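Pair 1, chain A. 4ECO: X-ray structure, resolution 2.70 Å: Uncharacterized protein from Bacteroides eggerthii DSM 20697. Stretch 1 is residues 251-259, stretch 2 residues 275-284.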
# COMPACT_ATOMS: atom_id res chain seq x y z
N LEU A 251 2.94 10.28 24.42
CA LEU A 251 3.39 9.16 23.59
C LEU A 251 2.25 8.71 22.68
O LEU A 251 1.37 7.98 23.11
CB LEU A 251 3.93 8.01 24.47
CG LEU A 251 4.61 6.85 23.73
CD1 LEU A 251 5.72 7.31 22.81
CD2 LEU A 251 5.15 5.84 24.70
N THR A 252 2.29 9.16 21.41
CA THR A 252 1.27 8.94 20.37
C THR A 252 1.71 7.97 19.28
O THR A 252 0.87 7.37 18.63
CB THR A 252 0.89 10.29 19.68
OG1 THR A 252 2.01 10.85 18.98
CG2 THR A 252 0.31 11.29 20.65
N ASP A 253 3.03 7.85 19.05
CA ASP A 253 3.53 6.97 17.99
C ASP A 253 4.47 5.93 18.54
O ASP A 253 5.54 6.27 19.03
CB ASP A 253 4.24 7.79 16.90
CG ASP A 253 3.34 8.73 16.13
OD1 ASP A 253 2.83 9.69 16.74
OD2 ASP A 253 3.20 8.54 14.91
N VAL A 254 4.05 4.65 18.49
CA VAL A 254 4.84 3.52 18.99
C VAL A 254 4.98 2.47 17.89
O VAL A 254 4.01 2.14 17.20
CB VAL A 254 4.26 2.90 20.29
CG1 VAL A 254 5.03 1.67 20.70
CG2 VAL A 254 4.24 3.92 21.43
N GLU A 255 6.21 1.95 17.71
CA GLU A 255 6.52 0.90 16.74
C GLU A 255 7.35 -0.21 17.39
O GLU A 255 8.36 0.06 18.05
CB GLU A 255 7.23 1.48 15.53
CG GLU A 255 7.77 0.40 14.60
CD GLU A 255 8.34 0.86 13.27
OE1 GLU A 255 7.55 1.30 12.41
OE2 GLU A 255 9.57 0.75 13.09
N VAL A 256 6.89 -1.47 17.23
CA VAL A 256 7.55 -2.72 17.64
C VAL A 256 7.53 -3.59 16.38
O VAL A 256 6.58 -4.34 16.15
CB VAL A 256 6.91 -3.39 18.88
CG1 VAL A 256 7.87 -4.43 19.45
CG2 VAL A 256 6.53 -2.37 19.94
N TYR A 257 8.52 -3.39 15.52
CA TYR A 257 8.54 -3.97 14.18
C TYR A 257 9.60 -5.03 14.00
O TYR A 257 10.75 -4.82 14.38
CB TYR A 257 8.78 -2.83 13.17
CG TYR A 257 9.02 -3.23 11.73
CD1 TYR A 257 7.97 -3.36 10.84
CD2 TYR A 257 10.32 -3.36 11.23
CE1 TYR A 257 8.19 -3.67 9.50
CE2 TYR A 257 10.55 -3.70 9.90
CZ TYR A 257 9.48 -3.83 9.03
OH TYR A 257 9.70 -4.13 7.70
N ASN A 258 9.22 -6.12 13.33
CA ASN A 258 10.09 -7.23 12.96
C ASN A 258 10.99 -7.67 14.12
O ASN A 258 12.22 -7.54 14.04
CB ASN A 258 10.92 -6.84 11.73
CG ASN A 258 11.68 -7.94 11.07
OD1 ASN A 258 11.35 -9.12 11.19
ND2 ASN A 258 12.72 -7.58 10.36
N CYS A 259 10.38 -8.14 15.22
CA CYS A 259 11.14 -8.67 16.36
C CYS A 259 10.80 -10.17 16.42
O CYS A 259 9.74 -10.57 16.92
CB CYS A 259 10.83 -7.91 17.64
SG CYS A 259 11.29 -6.16 17.59
N MSE A 275 -1.80 6.60 22.95
CA MSE A 275 -1.18 6.07 21.71
C MSE A 275 -2.16 6.19 20.53
O MSE A 275 -3.33 5.84 20.68
CB MSE A 275 -0.72 4.61 21.91
CG MSE A 275 -0.07 3.98 20.68
SE MSE A 275 0.59 2.20 21.03
CE MSE A 275 -1.02 1.33 21.55
N GLN A 276 -1.69 6.71 19.38
CA GLN A 276 -2.49 6.93 18.16
C GLN A 276 -2.03 6.03 17.03
O GLN A 276 -2.86 5.39 16.39
CB GLN A 276 -2.44 8.41 17.71
CG GLN A 276 -2.97 9.38 18.76
CD GLN A 276 -3.04 10.81 18.31
OE1 GLN A 276 -2.09 11.37 17.77
NE2 GLN A 276 -4.13 11.47 18.65
N LEU A 277 -0.71 5.98 16.78
CA LEU A 277 -0.14 5.10 15.75
C LEU A 277 0.50 3.88 16.43
O LEU A 277 1.25 4.02 17.41
CB LEU A 277 0.89 5.88 14.88
CG LEU A 277 1.60 5.13 13.73
CD1 LEU A 277 2.02 6.10 12.64
CD2 LEU A 277 2.84 4.33 14.24
N ILE A 278 0.23 2.69 15.88
CA ILE A 278 0.84 1.46 16.38
C ILE A 278 1.30 0.64 15.19
O ILE A 278 0.49 0.23 14.36
CB ILE A 278 -0.02 0.64 17.38
CG1 ILE A 278 0.78 -0.58 17.89
CG2 ILE A 278 -1.41 0.27 16.82
CD1 ILE A 278 0.23 -1.31 19.03
N ASN A 279 2.61 0.41 15.08
CA ASN A 279 3.18 -0.42 14.04
C ASN A 279 3.70 -1.70 14.69
O ASN A 279 4.68 -1.66 15.44
CB ASN A 279 4.27 0.35 13.27
CG ASN A 279 4.73 -0.30 11.99
OD1 ASN A 279 4.84 -1.52 11.88
ND2 ASN A 279 5.00 0.52 10.99
N VAL A 280 3.02 -2.81 14.45
CA VAL A 280 3.40 -4.12 15.02
C VAL A 280 3.54 -5.12 13.88
O VAL A 280 3.26 -6.32 14.04
CB VAL A 280 2.42 -4.61 16.14
CG1 VAL A 280 2.66 -3.85 17.46
CG2 VAL A 280 0.95 -4.53 15.71
N ALA A 281 4.02 -4.63 12.72
CA ALA A 281 4.23 -5.45 11.54
C ALA A 281 5.47 -6.37 11.68
O ALA A 281 6.38 -6.05 12.44
CB ALA A 281 4.36 -4.57 10.32
N CYS A 282 5.48 -7.50 10.94
CA CYS A 282 6.56 -8.51 10.83
C CYS A 282 6.81 -9.27 12.10
O CYS A 282 7.91 -9.83 12.22
CB CYS A 282 7.87 -7.91 10.33
SG CYS A 282 7.81 -7.23 8.66
N ASN A 283 5.86 -9.36 13.03
CA ASN A 283 6.11 -10.15 14.23
C ASN A 283 5.49 -11.55 14.04
O ASN A 283 4.47 -11.89 14.65
CB ASN A 283 5.60 -9.44 15.45
CG ASN A 283 6.28 -8.13 15.70
OD1 ASN A 283 7.52 -8.04 15.71
ND2 ASN A 283 5.49 -7.08 15.92
N ARG A 284 6.11 -12.34 13.15
CA ARG A 284 5.63 -13.65 12.75
C ARG A 284 5.99 -14.74 13.73
O ARG A 284 5.54 -15.87 13.54
CB ARG A 284 6.11 -14.02 11.37
CG ARG A 284 5.04 -13.66 10.36
CD ARG A 284 5.49 -13.84 8.94
NE ARG A 284 4.40 -13.46 8.05
CZ ARG A 284 4.50 -13.40 6.73
NH1 ARG A 284 5.64 -13.70 6.12
NH2 ARG A 284 3.45 -13.02 6.01
O HOH W 1 10.22 -11.12 12.60

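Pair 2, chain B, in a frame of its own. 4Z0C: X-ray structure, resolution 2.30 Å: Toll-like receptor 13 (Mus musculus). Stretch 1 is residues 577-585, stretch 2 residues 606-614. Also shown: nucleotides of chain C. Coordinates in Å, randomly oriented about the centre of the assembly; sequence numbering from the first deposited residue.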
# COMPACT_ATOMS: atom_id res chain seq x y z
N LEU B 577 -26.01 -1.54 15.01
CA LEU B 577 -24.99 -0.57 14.60
C LEU B 577 -25.19 0.81 15.25
O LEU B 577 -26.30 1.36 15.27
CB LEU B 577 -24.93 -0.42 13.08
CG LEU B 577 -23.59 0.11 12.57
CD1 LEU B 577 -22.49 -0.93 12.75
CD2 LEU B 577 -23.68 0.56 11.11
N THR B 578 -24.09 1.36 15.74
CA THR B 578 -24.03 2.61 16.47
C THR B 578 -23.25 3.69 15.73
O THR B 578 -23.57 4.88 15.80
CB THR B 578 -23.42 2.32 17.87
OG1 THR B 578 -24.49 2.15 18.81
CG2 THR B 578 -22.47 3.42 18.32
N LYS B 579 -22.19 3.27 15.03
CA LYS B 579 -21.36 4.18 14.24
C LYS B 579 -21.02 3.58 12.88
O LYS B 579 -20.59 2.44 12.80
CB LYS B 579 -20.06 4.46 14.98
CG LYS B 579 -19.05 5.25 14.16
CD LYS B 579 -17.85 5.64 15.03
CE LYS B 579 -16.87 6.50 14.25
NZ LYS B 579 -15.68 6.88 15.06
N LEU B 580 -21.20 4.38 11.83
CA LEU B 580 -20.87 4.00 10.46
C LEU B 580 -20.03 5.09 9.81
O LEU B 580 -20.41 6.26 9.83
CB LEU B 580 -22.15 3.79 9.64
CG LEU B 580 -21.92 3.56 8.15
CD1 LEU B 580 -21.12 2.31 8.00
CD2 LEU B 580 -23.24 3.45 7.40
N ASP B 581 -18.89 4.73 9.24
CA ASP B 581 -18.08 5.69 8.48
C ASP B 581 -17.78 5.19 7.05
O ASP B 581 -17.17 4.14 6.85
CB ASP B 581 -16.79 6.01 9.22
CG ASP B 581 -15.93 7.05 8.50
OD1 ASP B 581 -15.44 6.78 7.38
OD2 ASP B 581 -15.68 8.12 9.07
N ILE B 582 -18.24 5.96 6.06
CA ILE B 582 -17.91 5.74 4.66
C ILE B 582 -17.42 7.05 4.05
O ILE B 582 -18.03 7.60 3.11
CB ILE B 582 -19.12 5.25 3.87
CG1 ILE B 582 -19.88 4.21 4.69
CG2 ILE B 582 -18.65 4.66 2.54
CD1 ILE B 582 -21.08 3.63 3.98
N SER B 583 -16.32 7.54 4.60
CA SER B 583 -15.75 8.80 4.17
C SER B 583 -14.56 8.57 3.26
O SER B 583 -13.95 7.51 3.31
CB SER B 583 -15.32 9.62 5.38
OG SER B 583 -16.40 9.76 6.28
N GLY B 584 -14.24 9.56 2.44
CA GLY B 584 -12.99 9.57 1.71
C GLY B 584 -12.94 8.79 0.40
O GLY B 584 -11.85 8.45 -0.04
N THR B 585 -14.08 8.49 -0.22
CA THR B 585 -14.05 7.91 -1.57
C THR B 585 -13.71 8.97 -2.60
O THR B 585 -13.18 8.67 -3.66
CB THR B 585 -15.35 7.17 -1.93
OG1 THR B 585 -16.38 8.11 -2.30
CG2 THR B 585 -15.81 6.29 -0.77
N LYS B 606 -26.04 6.09 15.93
CA LYS B 606 -25.81 7.35 16.62
C LYS B 606 -24.89 8.27 15.83
O LYS B 606 -24.94 9.49 15.99
CB LYS B 606 -25.22 7.13 18.00
CG LYS B 606 -26.14 6.45 18.99
CD LYS B 606 -25.30 5.98 20.20
CE LYS B 606 -26.15 5.75 21.44
NZ LYS B 606 -26.27 6.98 22.25
N ILE B 607 -24.01 7.67 15.03
CA ILE B 607 -22.99 8.41 14.29
C ILE B 607 -22.93 7.99 12.80
O ILE B 607 -22.92 6.81 12.49
CB ILE B 607 -21.60 8.21 14.91
CG1 ILE B 607 -21.60 8.59 16.40
CG2 ILE B 607 -20.57 9.02 14.12
CD1 ILE B 607 -20.47 7.95 17.20
N LEU B 608 -22.93 8.97 11.90
CA LEU B 608 -22.86 8.71 10.48
C LEU B 608 -21.95 9.74 9.84
O LEU B 608 -22.23 10.94 9.88
CB LEU B 608 -24.26 8.75 9.82
CG LEU B 608 -24.24 8.66 8.29
CD1 LEU B 608 -23.63 7.35 7.80
CD2 LEU B 608 -25.62 8.85 7.70
N ARG B 609 -20.83 9.25 9.30
CA ARG B 609 -19.86 10.08 8.60
C ARG B 609 -19.71 9.68 7.14
O ARG B 609 -19.40 8.53 6.81
CB ARG B 609 -18.50 10.05 9.32
CG ARG B 609 -18.54 10.78 10.67
CD ARG B 609 -17.27 10.54 11.47
NE ARG B 609 -17.23 11.36 12.68
CZ ARG B 609 -16.39 11.17 13.68
NH1 ARG B 609 -15.49 10.19 13.62
NH2 ARG B 609 -16.43 11.97 14.74
N LEU B 610 -19.98 10.64 6.27
CA LEU B 610 -20.02 10.44 4.83
C LEU B 610 -19.20 11.56 4.23
O LEU B 610 -19.61 12.17 3.26
CB LEU B 610 -21.47 10.53 4.36
CG LEU B 610 -22.22 9.27 3.90
CD1 LEU B 610 -21.84 8.03 4.68
CD2 LEU B 610 -23.73 9.48 3.91
N GLU B 611 -18.06 11.83 4.86
CA GLU B 611 -17.22 13.00 4.55
C GLU B 611 -16.28 12.80 3.37
O GLU B 611 -15.93 11.68 3.03
CB GLU B 611 -16.37 13.40 5.79
CG GLU B 611 -17.08 13.20 7.14
CD GLU B 611 -16.23 13.57 8.37
OE1 GLU B 611 -15.00 13.82 8.26
OE2 GLU B 611 -16.80 13.56 9.48
N ASN B 612 -15.86 13.91 2.77
CA ASN B 612 -14.86 13.87 1.71
C ASN B 612 -15.23 12.88 0.61
O ASN B 612 -14.40 12.09 0.15
CB ASN B 612 -13.49 13.52 2.28
CG ASN B 612 -12.41 14.48 1.80
OD1 ASN B 612 -12.01 14.47 0.63
ND2 ASN B 612 -11.94 15.33 2.71
N ASN B 613 -16.49 12.90 0.21
CA ASN B 613 -16.95 12.03 -0.85
C ASN B 613 -17.33 12.84 -2.07
O ASN B 613 -17.81 12.27 -3.05
CB ASN B 613 -18.13 11.20 -0.39
CG ASN B 613 -17.71 10.01 0.41
OD1 ASN B 613 -16.83 9.28 0.00
ND2 ASN B 613 -18.33 9.83 1.57
N ASN B 614 -17.12 14.15 -2.00
CA ASN B 614 -17.52 15.04 -3.09
C ASN B 614 -18.96 14.85 -3.58
O ASN B 614 -19.23 14.97 -4.78
CB ASN B 614 -16.53 14.92 -4.26
CG ASN B 614 -15.40 15.93 -4.17
OD1 ASN B 614 -15.04 16.54 -5.17
ND2 ASN B 614 -14.86 16.13 -2.98
P G C 8 -10.19 18.66 9.26
OP1 G C 8 -9.88 20.11 9.40
OP2 G C 8 -11.57 18.13 9.37
O5' G C 8 -9.63 18.29 7.82
C5' G C 8 -8.24 18.44 7.55
C4' G C 8 -7.87 17.96 6.17
O4' G C 8 -7.98 16.51 6.10
C3' G C 8 -8.72 18.53 5.03
O3' G C 8 -7.89 19.04 4.00
C2' G C 8 -9.49 17.31 4.52
O2' G C 8 -9.74 17.33 3.13
C1' G C 8 -8.57 16.16 4.88
N9 G C 8 -9.29 14.90 4.98
C8 G C 8 -9.02 13.78 4.24
N7 G C 8 -9.88 12.82 4.47
C5 G C 8 -10.78 13.35 5.39
C6 G C 8 -11.93 12.76 6.00
O6 G C 8 -12.40 11.63 5.86
N1 G C 8 -12.56 13.64 6.87
C2 G C 8 -12.14 14.93 7.11
N2 G C 8 -12.89 15.63 7.98
N3 G C 8 -11.08 15.48 6.54
C4 G C 8 -10.45 14.64 5.70
P A C 7 -11.48 17.28 14.10
OP1 A C 7 -10.86 18.60 13.87
OP2 A C 7 -12.91 17.04 13.79
O5' A C 7 -10.62 16.20 13.30
C5' A C 7 -9.22 16.35 13.13
C4' A C 7 -8.79 15.91 11.76
O4' A C 7 -8.92 14.47 11.62
C3' A C 7 -9.61 16.47 10.60
O3' A C 7 -9.27 17.81 10.27
C2' A C 7 -9.33 15.46 9.49
O2' A C 7 -8.07 15.69 8.90
C1' A C 7 -9.26 14.15 10.27
N9 A C 7 -10.55 13.43 10.27
C8 A C 7 -11.67 13.80 10.98
N7 A C 7 -12.68 12.99 10.81
C5 A C 7 -12.20 12.04 9.91
C6 A C 7 -12.82 10.91 9.32
N6 A C 7 -14.08 10.58 9.59
N1 A C 7 -12.08 10.15 8.46
C2 A C 7 -10.81 10.51 8.22
N3 A C 7 -10.13 11.55 8.71
C4 A C 7 -10.89 12.29 9.57
P A C 6 -13.24 11.81 16.79
OP1 A C 6 -12.42 11.01 17.73
OP2 A C 6 -14.63 11.36 16.58
O5' A C 6 -13.19 13.33 17.26
C5' A C 6 -13.81 14.37 16.50
C4' A C 6 -13.04 15.67 16.60
O4' A C 6 -12.94 16.07 18.00
C3' A C 6 -11.60 15.59 16.10
O3' A C 6 -11.23 16.88 15.63
C2' A C 6 -10.82 15.27 17.37
O2' A C 6 -9.46 15.62 17.33
C1' A C 6 -11.58 16.09 18.42
N9 A C 6 -11.56 15.53 19.77
C8 A C 6 -11.53 14.21 20.16
N7 A C 6 -11.59 14.05 21.47
C5 A C 6 -11.70 15.34 21.98
C6 A C 6 -11.82 15.84 23.29
N6 A C 6 -11.86 15.07 24.38
N1 A C 6 -11.91 17.18 23.45
C2 A C 6 -11.89 17.95 22.35
N3 A C 6 -11.77 17.60 21.07
C4 A C 6 -11.69 16.26 20.95
O HOH W 2 -15.01 8.00 12.13

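In both pairs two short parallel strands lie side by side, their axes 4.8 Å apart at closest approach and inclined by 7° in pair 1 and 2° in pair 2; the central backbones superpose to 0.4 Å. The hydrogen-bond ladder is the same. Thr A252 O accepts from Gln A276 N (2.7 Å) and Leu A277 N (2.8 Å), just as Thr B578 O accepts from Lys B606 N (2.8 Å) and Ile B607 N (2.9 Å). Further along, Val A254 N donates to Leu A277 O (3.1 Å) and Leu B580 N to Ile B607 O (3.0 Å), and the rungs continue to Val A256 N with Asn A279 O and Ile B582 N with Arg B609 O, both 2.9 Å.

Past the strands, one asparagine bridges the two stretches in each pair. The side-chain centres of Asn A283 and Asn B613 fall 0.1 Å apart. The amide suits this place because it offers a donor and an acceptor at once: ND2 of Asn A283 donates to Val A256 O (3.0 Å) while its OD1 accepts from Cys A259 N (2.9 Å). Asn B613 ND2 likewise reaches Ile B582 O (2.7 Å), and its OD1 takes Thr B585 N (2.9 Å) and also Thr B585 OG1 (2.6 Å), a bond that the thiol-bearing Cys A259 does not make.

On the face carrying Val A254 and Ile A278, matched by Leu B580 and Leu B608, branched aliphatic chains fill buried space. In pair 2 the leucines touch, CD2 of Leu B580 lying 3.9 Å from CD1 of Leu B608; in pair 1 Val A254 CB also lies 3.8 Å from SE of the selenomethionine Met A275.

The other face carries Asp A253, Glu A255, Leu A277 and Asn A279, matched by Lys B579, Asp B581, Ile B607 and Arg B609. Glu A255 OE1 is 3.0 Å from Asn A279 ND2, at too poor an angle for a hydrogen bond. In pair 2 polar chains bind the RNA: Asp B581 OD2 accepts from N6 of A7 (3.0 Å), and Arg B609 NH2 donates to OP2 of A6 (2.6 Å). A water accepts from Arg B609 NH1 (2.7 Å) and, weakly, from Lys B579 NZ (3.2 Å), and donates to Asp B581 OD2 (3.1 Å), easing two like charges.

Just beyond, Tyr A257 packs its ring against Ala A281, CD1 to CB 3.8 Å, and Cys A282, CE1 to SG 3.7 Å. Its match, Ser B583, is small and polar; its OG accepts from Glu B611 N (3.0 Å), and Glu B611 OE1, at the alanine's position, accepts from N1 and N2 of G8, both 2.8 Å. Gly B584 falls at the position of Asn A258; both have positive phi (84° and 45°), easy for glycine, which lacks a CB, and tolerated by asparagine.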